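Local coordinates for hypothetical protein Atu0492 (Agrobacterium tumefaciens, PDB 2GMY) that is of unknown function but probably acts in antioxidant defence as an AhpD-like thiol protein of the carboxymuconolactone decarboxylase family, at residues Y24-L30 and K122-A126; H36-L40 and A126-I130; R41-N46 and V92-K97; A49-D53 and S142-V146. Numbering follows the deposited sequence.

Contact 1 (Y24-L30 and K122-A126); sequences YVQSSGL and KITVA
In this all-helical, AhpD-like chain the end of helix 12-26 is fitted against the flank of helix 117-139 by laying a straight lysine along a turn. Ser27 (phi/psi -108/18) is the first residue to leave helical angles, and Gly29 turns the chain at phi/psi 104/-13, where a side chain would jam against the preceding carbonyl. Leu30 then leaves in extended form. Residues 122-126 are regular helix. Val25 faces Ala126 (CA to CA 5.8 Å) and Ser28 faces Lys122 (6.9 Å). Small against branched, Val25 CG1 (chi1 t) meets Ala126 CB at 3.8 Å. Lys122 (m, then t throughout) fills the hollow between Tyr24 and Leu30: Tyr24 OH lies 3.7 Å from Lys122 CG, and Leu30 CG 3.7 Å from Lys122 CB. Leu30 CD1 also reaches Ile123 CG1 at 3.8 Å. Ala14 and Val18 of a second subunit pack on Tyr24 and Val125, placing that side of the contact at a subunit interface. Ser28 OG (chi1 p) donates to Val25 O at 2.8 Å, bracing the loop whose carbonyl receives the lysine: Lys122 NZ bonds Ser28 O at 2.8 Å.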
loop_
_atom_site.group_PDB
_atom_site.type_symbol
_atom_site.label_atom_id
_atom_site.label_comp_id
_atom_site.label_asym_id
_atom_site.label_seq_id
_atom_site.Cartn_x
_atom_site.Cartn_y
_atom_site.Cartn_z
ATOM N N TYR A 24 28.203 -14.206 -14.333
ATOM C CA TYR A 24 28.005 -13.310 -15.465
ATOM C C TYR A 24 27.998 -11.849 -15.005
ATOM O O TYR A 24 28.703 -11.015 -15.572
ATOM C CB TYR A 24 26.742 -13.591 -16.282
ATOM C CG TYR A 24 26.512 -12.419 -17.191
ATOM C CD1 TYR A 24 27.338 -12.211 -18.292
ATOM C CD2 TYR A 24 25.543 -11.452 -16.891
ATOM C CE1 TYR A 24 27.191 -11.100 -19.099
ATOM C CE2 TYR A 24 25.384 -10.327 -17.699
ATOM C CZ TYR A 24 26.213 -10.162 -18.796
ATOM O OH TYR A 24 26.067 -9.063 -19.606
ATOM N N VAL A 25 27.189 -11.548 -13.995
ATOM C CA VAL A 25 27.049 -10.162 -13.537
ATOM C C VAL A 25 28.417 -9.594 -13.184
ATOM O O VAL A 25 28.782 -8.508 -13.642
ATOM C CB VAL A 25 26.094 -10.038 -12.341
ATOM C CG1 VAL A 25 26.096 -8.593 -11.823
ATOM C CG2 VAL A 25 24.671 -10.459 -12.762
ATOM N N GLN A 26 29.181 -10.365 -12.407
ATOM C CA GLN A 26 30.502 -9.950 -11.948
ATOM C C GLN A 26 31.477 -9.624 -13.076
ATOM O O GLN A 26 32.292 -8.715 -12.945
ATOM C CB GLN A 26 31.108 -11.020 -11.034
ATOM C CG GLN A 26 30.440 -11.083 -9.674
ATOM C CD GLN A 26 30.333 -9.714 -9.020
ATOM O OE1 GLN A 26 31.341 -9.047 -8.763
ATOM N NE2 GLN A 26 29.107 -9.283 -8.763
ATOM N N SER A 27 31.399 -10.353 -14.180
ATOM C CA SER A 27 32.370 -10.129 -15.245
ATOM C C SER A 27 31.739 -9.443 -16.448
ATOM O O SER A 27 32.306 -9.447 -17.548
ATOM C CB SER A 27 33.036 -11.439 -15.655
ATOM O OG SER A 27 32.065 -12.416 -15.958
ATOM N N SER A 28 30.575 -8.831 -16.231
ATOM C CA SER A 28 29.815 -8.242 -17.328
ATOM C C SER A 28 30.454 -7.002 -17.946
ATOM O O SER A 28 30.140 -6.651 -19.086
ATOM C CB SER A 28 28.401 -7.887 -16.861
ATOM O OG SER A 28 28.460 -6.832 -15.922
ATOM N N GLY A 29 31.337 -6.344 -17.199
ATOM C CA GLY A 29 31.937 -5.085 -17.646
ATOM C C GLY A 29 31.362 -3.857 -16.949
ATOM O O GLY A 29 31.927 -2.767 -17.039
ATOM N N LEU A 30 30.239 -4.024 -16.248
ATOM C CA LEU A 30 29.694 -2.925 -15.460
ATOM C C LEU A 30 30.684 -2.523 -14.384
ATOM O O LEU A 30 31.286 -3.386 -13.734
ATOM C CB LEU A 30 28.391 -3.333 -14.771
ATOM C CG LEU A 30 27.049 -3.164 -15.476
ATOM C CD1 LEU A 30 25.958 -3.383 -14.440
ATOM C CD2 LEU A 30 26.905 -1.796 -16.122
ATOM N N LYS A 122 22.701 -4.918 -18.965
ATOM C CA LYS A 122 23.569 -5.453 -17.890
ATOM C C LYS A 122 23.037 -5.070 -16.503
ATOM O O LYS A 122 22.934 -5.900 -15.603
ATOM C CB LYS A 122 25.007 -4.951 -18.058
ATOM C CG LYS A 122 25.669 -5.424 -19.342
ATOM C CD LYS A 122 27.072 -4.859 -19.456
ATOM C CE LYS A 122 27.762 -5.411 -20.688
ATOM N NZ LYS A 122 29.102 -4.784 -20.818
ATOM N N ILE A 123 22.685 -3.797 -16.350
ATOM C CA ILE A 123 22.106 -3.300 -15.099
ATOM C C ILE A 123 20.841 -4.060 -14.710
ATOM O O ILE A 123 20.674 -4.459 -13.544
ATOM C CB ILE A 123 21.786 -1.802 -15.242
ATOM C CG1 ILE A 123 23.076 -0.988 -15.185
ATOM C CG2 ILE A 123 20.809 -1.306 -14.150
ATOM C CD1 ILE A 123 22.913 0.387 -15.803
ATOM N N THR A 124 19.949 -4.255 -15.683
ATOM C CA THR A 124 18.642 -4.839 -15.401
ATOM C C THR A 124 18.758 -6.337 -15.071
ATOM O O THR A 124 18.071 -6.836 -14.186
ATOM C CB THR A 124 17.635 -4.527 -16.530
ATOM O OG1 THR A 124 17.612 -3.102 -16.759
ATOM C CG2 THR A 124 16.240 -4.981 -16.139
ATOM N N VAL A 125 19.661 -7.040 -15.745
ATOM C CA VAL A 125 19.955 -8.425 -15.359
ATOM C C VAL A 125 20.556 -8.466 -13.944
ATOM O O VAL A 125 20.207 -9.335 -13.141
ATOM C CB VAL A 125 20.914 -9.080 -16.390
ATOM C CG1 VAL A 125 21.408 -10.434 -15.903
ATOM C CG2 VAL A 125 20.205 -9.220 -17.753
ATOM N N ALA A 126 21.448 -7.525 -13.632
ATOM C CA ALA A 126 22.029 -7.444 -12.288
ATOM C C ALA A 126 20.921 -7.227 -11.228
ATOM O O ALA A 126 20.932 -7.858 -10.168
ATOM C CB ALA A 126 23.066 -6.332 -12.227
#

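Contact 2 (H36-L40 and A126-I130); sequences HLIKL and AIGAI
One isoleucine set among an alanine and two further isoleucines joins segments 36-40 and 126-130 close to the centre of the chain. Both are regular alpha helix. Their axes approach to 9.2 Å and run in roughly the same direction, crossing at -38°, with CA atoms nearest at Ile38-Ile127 (6.2 Å) and Lys39-Ile130 (5.7 Å). Ala126 comes first, its CB 4.0 Å from Ile38 CD1. One residue on, Ile127 (m, t) offers CG1 to Ile38 CG2 at 3.8 Å. Gly128 and Ala129 turn past without touching. Ile130 (t, p) closes the set: its CG2 is 4.1 Å from Ile38 CG2 and its CG1 3.6 Å from Lys39 O. Ile38 (m, t) thus meets all three side chains, whereas the end of Lys39 leads away to a salt bridge with Glu22. Around this pair, helix 83-96 packs on Leu37 and Ile127, helix 12-26 on Ala126 and Ala129, and helix 49-61 on Lys39 and Ile130.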
loop_
_atom_site.group_PDB
_atom_site.type_symbol
_atom_site.label_atom_id
_atom_site.label_comp_id
_atom_site.label_asym_id
_atom_site.label_seq_id
_atom_site.Cartn_x
_atom_site.Cartn_y
_atom_site.Cartn_z
ATOM N N HIS A 36 27.887 -2.833 -6.895
ATOM C CA HIS A 36 27.689 -2.686 -5.447
ATOM C C HIS A 36 26.399 -1.942 -5.114
ATOM O O HIS A 36 25.634 -2.354 -4.242
ATOM C CB HIS A 36 28.849 -1.920 -4.820
ATOM C CG HIS A 36 30.147 -2.655 -4.870
ATOM N ND1 HIS A 36 30.242 -4.003 -4.603
ATOM C CD2 HIS A 36 31.406 -2.228 -5.130
ATOM C CE1 HIS A 36 31.507 -4.378 -4.703
ATOM N NE2 HIS A 36 32.231 -3.321 -5.024
ATOM N N LEU A 37 26.178 -0.839 -5.808
ATOM C CA LEU A 37 24.992 -0.008 -5.603
ATOM C C LEU A 37 23.711 -0.793 -5.870
ATOM O O LEU A 37 22.754 -0.734 -5.088
ATOM C CB LEU A 37 25.085 1.200 -6.537
ATOM C CG LEU A 37 23.947 2.214 -6.473
ATOM C CD1 LEU A 37 24.475 3.559 -6.926
ATOM C CD2 LEU A 37 22.723 1.767 -7.300
ATOM N N ILE A 38 23.673 -1.489 -7.002
ATOM C CA ILE A 38 22.504 -2.300 -7.358
ATOM C C ILE A 38 22.224 -3.345 -6.274
ATOM O O ILE A 38 21.072 -3.501 -5.827
ATOM C CB ILE A 38 22.718 -3.001 -8.725
ATOM C CG1 ILE A 38 22.648 -1.987 -9.861
ATOM C CG2 ILE A 38 21.711 -4.140 -8.901
ATOM C CD1 ILE A 38 23.304 -2.499 -11.161
ATOM N N LYS A 39 23.268 -4.056 -5.851
ATOM C CA LYS A 39 23.090 -5.145 -4.888
ATOM C C LYS A 39 22.670 -4.635 -3.522
ATOM O O LYS A 39 21.775 -5.202 -2.887
ATOM C CB LYS A 39 24.362 -5.978 -4.760
ATOM C CG LYS A 39 24.628 -6.846 -5.983
ATOM C CD LYS A 39 25.980 -7.528 -5.837
ATOM C CE LYS A 39 26.175 -8.547 -6.921
ATOM N NZ LYS A 39 27.236 -9.499 -6.504
ATOM N N LEU A 40 23.305 -3.557 -3.069
ATOM C CA LEU A 40 23.016 -3.035 -1.732
ATOM C C LEU A 40 21.615 -2.442 -1.696
ATOM O O LEU A 40 20.818 -2.758 -0.802
ATOM C CB LEU A 40 24.071 -2.006 -1.304
ATOM C CG LEU A 40 23.864 -1.358 0.072
ATOM C CD1 LEU A 40 23.742 -2.401 1.189
ATOM C CD2 LEU A 40 25.007 -0.411 0.340
ATOM N N ALA A 126 21.448 -7.525 -13.632
ATOM C CA ALA A 126 22.029 -7.444 -12.288
ATOM C C ALA A 126 20.921 -7.227 -11.228
ATOM O O ALA A 126 20.932 -7.858 -10.168
ATOM C CB ALA A 126 23.066 -6.332 -12.227
ATOM N N ILE A 127 19.952 -6.361 -11.528
ATOM C CA ILE A 127 18.823 -6.141 -10.610
ATOM C C ILE A 127 18.040 -7.447 -10.448
ATOM O O ILE A 127 17.645 -7.811 -9.339
ATOM C CB ILE A 127 17.894 -5.011 -11.108
ATOM C CG1 ILE A 127 18.631 -3.657 -11.087
ATOM C CG2 ILE A 127 16.623 -4.902 -10.228
ATOM C CD1 ILE A 127 17.966 -2.556 -11.951
ATOM N N GLY A 128 17.823 -8.159 -11.552
ATOM C CA GLY A 128 17.138 -9.458 -11.484
ATOM C C GLY A 128 17.903 -10.443 -10.605
ATOM O O GLY A 128 17.298 -11.125 -9.752
ATOM N N ALA A 129 19.225 -10.513 -10.802
ATOM C CA ALA A 129 20.069 -11.440 -10.050
ATOM C C ALA A 129 20.003 -11.197 -8.536
ATOM O O ALA A 129 19.794 -12.136 -7.765
ATOM C CB ALA A 129 21.509 -11.394 -10.553
ATOM N N ILE A 130 20.139 -9.947 -8.098
ATOM C CA ILE A 130 20.099 -9.705 -6.653
ATOM C C ILE A 130 18.694 -9.983 -6.131
ATOM O O ILE A 130 18.526 -10.492 -5.030
ATOM C CB ILE A 130 20.621 -8.293 -6.256
ATOM C CG1 ILE A 130 20.666 -8.140 -4.726
ATOM C CG2 ILE A 130 19.839 -7.198 -6.956
ATOM C CD1 ILE A 130 21.584 -9.174 -4.012
#

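Contact 3 (R41-N46 and V92-K97); sequences RASIIN and VDAVTK
In this all-helical, AhpD-like domain the pair 41-46 and 92-97 combines an apolar seam with polar groups that find partners, and it illustrates the bookkeeping. The helical parts, 41-45 and 92-96, cross at -48° with axes 9.8 Å apart, CA atoms nearest at Ala42 and Thr96 (6.3 Å). Along the seam Ala42 CB meets Val92 CG1 at 4.1 Å, and Ile45 CG2 meets Thr96 CG2 at 3.6 Å. Arg41 (t, p, t) presents its guanidinium edge to Asp93 in a two-pronged salt bridge: NE to OD1 at 2.7 Å and almost straight, NH2 to OD2 at 3.0 Å and more bent. Asp93 OD2 is also bonded by Trp75 NE1, while Arg41 NH1 makes weak bonds to the carbonyls of Met72 and Ser73. Thr96 OG1 (chi1 m) donates back to Val92 O at 2.8 Å and has Asn131 ND2 as a further partner. Asn46 ND2 donates to Asn131 OD1. A water molecule lies between the helix ends, within hydrogen-bonding distance of both, 2.7 Å from Asn46 OD1 and 2.8 Å from Thr96 O; that same carbonyl is bonded by Arg135 of a second subunit. Lys97, where helix 83-96 ends and helix 98-101 is about to begin, folds back (m, t, m, m) until its NZ lies 3.0 Å from Asp93 O.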
loop_
_atom_site.group_PDB
_atom_site.type_symbol
_atom_site.label_atom_id
_atom_site.label_comp_id
_atom_site.label_asym_id
_atom_site.label_seq_id
_atom_site.Cartn_x
_atom_site.Cartn_y
_atom_site.Cartn_z
ATOM N N ARG A 41 21.292 -1.615 -2.681
ATOM C CA ARG A 41 19.975 -0.956 -2.667
ATOM C C ARG A 41 18.813 -1.947 -2.766
ATOM O O ARG A 41 17.863 -1.871 -1.968
ATOM C CB ARG A 41 19.867 0.120 -3.756
ATOM C CG ARG A 41 18.507 0.819 -3.796
ATOM C CD ARG A 41 18.154 1.540 -2.492
ATOM N NE ARG A 41 16.771 2.013 -2.594
ATOM C CZ ARG A 41 16.055 2.458 -1.568
ATOM N NH1 ARG A 41 16.594 2.527 -0.344
ATOM N NH2 ARG A 41 14.798 2.845 -1.775
ATOM N N ALA A 42 18.894 -2.896 -3.705
ATOM C CA ALA A 42 17.820 -3.883 -3.860
ATOM C C ALA A 42 17.667 -4.710 -2.586
ATOM O O ALA A 42 16.549 -5.010 -2.153
ATOM C CB ALA A 42 18.064 -4.774 -5.079
ATOM N N SER A 43 18.803 -5.068 -1.982
ATOM C CA SER A 43 18.767 -5.846 -0.740
ATOM C C SER A 43 18.080 -5.096 0.408
ATOM O O SER A 43 17.324 -5.696 1.182
ATOM C CB SER A 43 20.181 -6.275 -0.339
ATOM O OG SER A 43 20.731 -7.118 -1.339
ATOM N N ILE A 44 18.327 -3.792 0.506
ATOM C CA ILE A 44 17.648 -2.981 1.512
ATOM C C ILE A 44 16.130 -3.000 1.245
ATOM O O ILE A 44 15.323 -3.247 2.160
ATOM C CB ILE A 44 18.194 -1.556 1.540
ATOM C CG1 ILE A 44 19.626 -1.557 2.086
ATOM C CG2 ILE A 44 17.324 -0.658 2.417
ATOM C CD1 ILE A 44 20.400 -0.261 1.791
ATOM N N ILE A 45 15.734 -2.754 0.000
ATOM C CA ILE A 45 14.301 -2.716 -0.324
ATOM C C ILE A 45 13.637 -4.024 0.059
ATOM O O ILE A 45 12.533 -4.050 0.636
ATOM C CB ILE A 45 14.089 -2.454 -1.821
ATOM C CG1 ILE A 45 14.566 -1.045 -2.173
ATOM C CG2 ILE A 45 12.624 -2.651 -2.199
ATOM C CD1 ILE A 45 14.602 -0.768 -3.662
ATOM N N ASN A 46 14.320 -5.117 -0.276
ATOM C CA ASN A 46 13.760 -6.451 -0.065
ATOM C C ASN A 46 13.872 -6.971 1.365
ATOM O O ASN A 46 13.421 -8.080 1.635
ATOM C CB ASN A 46 14.367 -7.445 -1.039
ATOM C CG ASN A 46 13.850 -7.256 -2.441
ATOM O OD1 ASN A 46 12.708 -6.817 -2.643
ATOM N ND2 ASN A 46 14.689 -7.571 -3.419
ATOM N N VAL A 92 16.840 0.952 -10.014
ATOM C CA VAL A 92 16.870 -0.153 -9.052
ATOM C C VAL A 92 15.568 -0.204 -8.245
ATOM O O VAL A 92 14.959 -1.270 -8.098
ATOM C CB VAL A 92 18.094 -0.071 -8.128
ATOM C CG1 VAL A 92 18.014 -1.116 -7.013
ATOM C CG2 VAL A 92 19.364 -0.255 -8.940
ATOM N N ASP A 93 15.144 0.947 -7.733
ATOM C CA ASP A 93 13.901 1.016 -6.970
ATOM C C ASP A 93 12.685 0.594 -7.814
ATOM O O ASP A 93 11.898 -0.268 -7.388
ATOM C CB ASP A 93 13.707 2.436 -6.440
ATOM C CG ASP A 93 14.647 2.762 -5.290
ATOM O OD1 ASP A 93 15.626 2.018 -5.073
ATOM O OD2 ASP A 93 14.393 3.774 -4.601
ATOM N N ALA A 94 12.546 1.178 -9.004
ATOM C CA ALA A 94 11.358 0.932 -9.842
ATOM C C ALA A 94 11.244 -0.535 -10.247
ATOM O O ALA A 94 10.151 -1.125 -10.243
ATOM C CB ALA A 94 11.378 1.837 -11.090
ATOM N N VAL A 95 12.394 -1.129 -10.575
ATOM C CA VAL A 95 12.437 -2.500 -11.088
ATOM C C VAL A 95 12.351 -3.503 -9.943
ATOM O O VAL A 95 11.726 -4.547 -10.066
ATOM C CB VAL A 95 13.685 -2.725 -11.967
ATOM C CG1 VAL A 95 13.799 -4.175 -12.423
ATOM C CG2 VAL A 95 13.613 -1.826 -13.191
ATOM N N THR A 96 12.976 -3.187 -8.811
ATOM C CA THR A 96 12.837 -4.069 -7.645
ATOM C C THR A 96 11.364 -4.159 -7.214
ATOM O O THR A 96 10.887 -5.214 -6.816
ATOM C CB THR A 96 13.758 -3.618 -6.501
ATOM O OG1 THR A 96 15.118 -3.801 -6.917
ATOM C CG2 THR A 96 13.521 -4.426 -5.248
ATOM N N LYS A 97 10.658 -3.039 -7.330
ATOM C CA LYS A 97 9.238 -2.988 -6.990
ATOM C C LYS A 97 8.371 -2.985 -8.248
ATOM O O LYS A 97 7.383 -2.244 -8.335
ATOM C CB LYS A 97 8.929 -1.764 -6.124
ATOM C CG LYS A 97 9.639 -1.783 -4.773
ATOM C CD LYS A 97 9.299 -0.531 -3.950
ATOM C CE LYS A 97 9.742 0.748 -4.655
ATOM N NZ LYS A 97 11.225 0.859 -4.693
HETATM O O HOH W 1 11.029 -7.049 -4.714
#

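Contact 4 (A49-D53 and S142-V146); sequences AFCVD and SQHPV
A loop can pack on a helix start largely through side-chain rotamers and ring contacts, as residues 142-146 do on segment 49-53. The latter is the first turn of helix 49-61, which begins just after the first cysteine of a CxxC pair whose second member is Cys51, the sequence signature of AhpD-like thiol proteins. The loop runs past in extended conformation, with psi between 115° and 155°, and comes nearest where the CA atoms of Phe50 and His144 lie 4.9 Å apart. Phe50 adopts t with chi2 of 81°, so Ser142 CB (chi1 m) sits over one ring face, 3.8 Å from the centroid, as a CH-pi contact; the backbone at Gln143 C and His144 N passes the ring edge, each 3.7 Å from Phe50 CD1. His144 takes chi1 p and chi2 79°, which lays its own ring under Asp53 CB, again CH-pi, 3.9 Å from the centroid. Asp53 is t, and its carboxylate has a salt bridge to Lys57. His144 NE2 bonds Ser78 of a third subunit, so the loop also belongs to an interface. Because His144 ND1 donates to Pro145 O at 2.8 Å, that nitrogen carries a proton; although it lies 3.5 Å from Asp53 CG, the proton is spent within the loop, and over the imidazole face lies Asp53 CB, in a CH-pi contact rather than a hydrogen bond.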
loop_
_atom_site.group_PDB
_atom_site.type_symbol
_atom_site.label_atom_id
_atom_site.label_comp_id
_atom_site.label_asym_id
_atom_site.label_seq_id
_atom_site.Cartn_x
_atom_site.Cartn_y
_atom_site.Cartn_z
ATOM N N ALA A 49 18.672 -8.939 5.205
ATOM C CA ALA A 49 19.826 -8.669 6.078
ATOM C C ALA A 49 21.055 -9.455 5.635
ATOM O O ALA A 49 22.177 -8.929 5.645
ATOM C CB ALA A 49 19.494 -8.987 7.522
ATOM N N PHE A 50 20.843 -10.711 5.245
ATOM C CA PHE A 50 21.932 -11.560 4.775
ATOM C C PHE A 50 22.704 -10.862 3.655
ATOM O O PHE A 50 23.934 -10.767 3.700
ATOM C CB PHE A 50 21.405 -12.914 4.293
ATOM C CG PHE A 50 22.486 -13.880 3.904
ATOM C CD1 PHE A 50 23.164 -14.614 4.875
ATOM C CD2 PHE A 50 22.816 -14.066 2.564
ATOM C CE1 PHE A 50 24.163 -15.520 4.516
ATOM C CE2 PHE A 50 23.814 -14.973 2.195
ATOM C CZ PHE A 50 24.484 -15.699 3.179
ATOM N N CYS A 51 21.979 -10.368 2.657
ATOM C CA CYS A 51 22.626 -9.711 1.533
ATOM C C CYS A 51 23.124 -8.315 1.873
ATOM O O CYS A 51 24.189 -7.931 1.408
ATOM C CB CYS A 51 21.730 -9.695 0.290
ATOM S SG CYS A 51 21.413 -11.382 -0.363
ATOM N N VAL A 52 22.376 -7.548 2.674
ATOM C CA VAL A 52 22.868 -6.224 3.069
ATOM C C VAL A 52 24.217 -6.346 3.777
ATOM O O VAL A 52 25.154 -5.631 3.462
ATOM C CB VAL A 52 21.855 -5.445 3.944
ATOM C CG1 VAL A 52 22.501 -4.187 4.542
ATOM C CG2 VAL A 52 20.619 -5.070 3.112
ATOM N N ASP A 53 24.315 -7.287 4.705
ATOM C CA ASP A 53 25.569 -7.485 5.436
ATOM C C ASP A 53 26.718 -7.738 4.467
ATOM O O ASP A 53 27.782 -7.118 4.578
ATOM C CB ASP A 53 25.461 -8.648 6.414
ATOM C CG ASP A 53 26.698 -8.778 7.300
ATOM O OD1 ASP A 53 26.971 -7.826 8.059
ATOM O OD2 ASP A 53 27.368 -9.833 7.238
ATOM N N SER A 142 18.446 -17.315 5.698
ATOM C CA SER A 142 19.908 -17.353 5.801
ATOM C C SER A 142 20.375 -16.362 6.861
ATOM O O SER A 142 19.856 -15.254 6.945
ATOM C CB SER A 142 20.555 -17.048 4.447
ATOM O OG SER A 142 20.081 -17.953 3.470
ATOM N N GLN A 143 21.354 -16.780 7.669
ATOM C CA GLN A 143 21.854 -15.983 8.799
ATOM C C GLN A 143 23.259 -15.440 8.517
ATOM O O GLN A 143 24.187 -16.217 8.290
ATOM C CB GLN A 143 21.889 -16.853 10.071
ATOM C CG GLN A 143 20.530 -17.410 10.491
ATOM C CD GLN A 143 19.567 -16.318 10.931
ATOM O OE1 GLN A 143 19.862 -15.546 11.846
ATOM N NE2 GLN A 143 18.414 -16.242 10.268
ATOM N N HIS A 144 23.419 -14.113 8.510
ATOM C CA HIS A 144 24.742 -13.516 8.263
ATOM C C HIS A 144 25.625 -13.637 9.504
ATOM O O HIS A 144 25.102 -13.739 10.617
ATOM C CB HIS A 144 24.658 -12.054 7.756
ATOM C CG HIS A 144 24.175 -11.062 8.773
ATOM N ND1 HIS A 144 24.991 -10.543 9.759
ATOM C CD2 HIS A 144 22.972 -10.457 8.925
ATOM C CE1 HIS A 144 24.304 -9.680 10.491
ATOM N NE2 HIS A 144 23.079 -9.604 10.001
ATOM N N PRO A 145 26.966 -13.633 9.314
ATOM C CA PRO A 145 27.857 -13.645 10.480
ATOM C C PRO A 145 27.773 -12.354 11.299
ATOM O O PRO A 145 27.484 -11.287 10.751
ATOM C CB PRO A 145 29.256 -13.821 9.874
ATOM C CG PRO A 145 29.147 -13.386 8.473
ATOM C CD PRO A 145 27.710 -13.630 8.042
ATOM N N VAL A 146 28.016 -12.469 12.605
ATOM C CA VAL A 146 27.905 -11.347 13.537
ATOM C C VAL A 146 29.268 -11.020 14.160
ATOM O O VAL A 146 29.819 -11.837 14.901
ATOM C CB VAL A 146 26.895 -11.654 14.673
ATOM C CG1 VAL A 146 26.741 -10.458 15.598
ATOM C CG2 VAL A 146 25.533 -12.064 14.106
#

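Overall arrangement
Contacts 1, 2 and 3 form a continuous series through the core. Contacts 1 and 2 share Ala126 on helix 117-139, their centres 9 Å apart; contacts 2 and 3 share helix 32-45, centres 8 Å apart, and join where Ile130 CG2 meets Ala42 CB at 3.5 Å. Contact 4 lies on the other side of the chain's centre from contact 1, about 23 Å between centres. It is tied back through the probable redox cysteine: Ser43 OG is 3.2 Å from Cys51 CB, and Ile130 CD1 4.3 Å from Cys51 SG. Helices 32-45 and 117-139 therefore lie against Cys51 of the putative CxxC site, and Cys51 CB points away from the loop of contact 4.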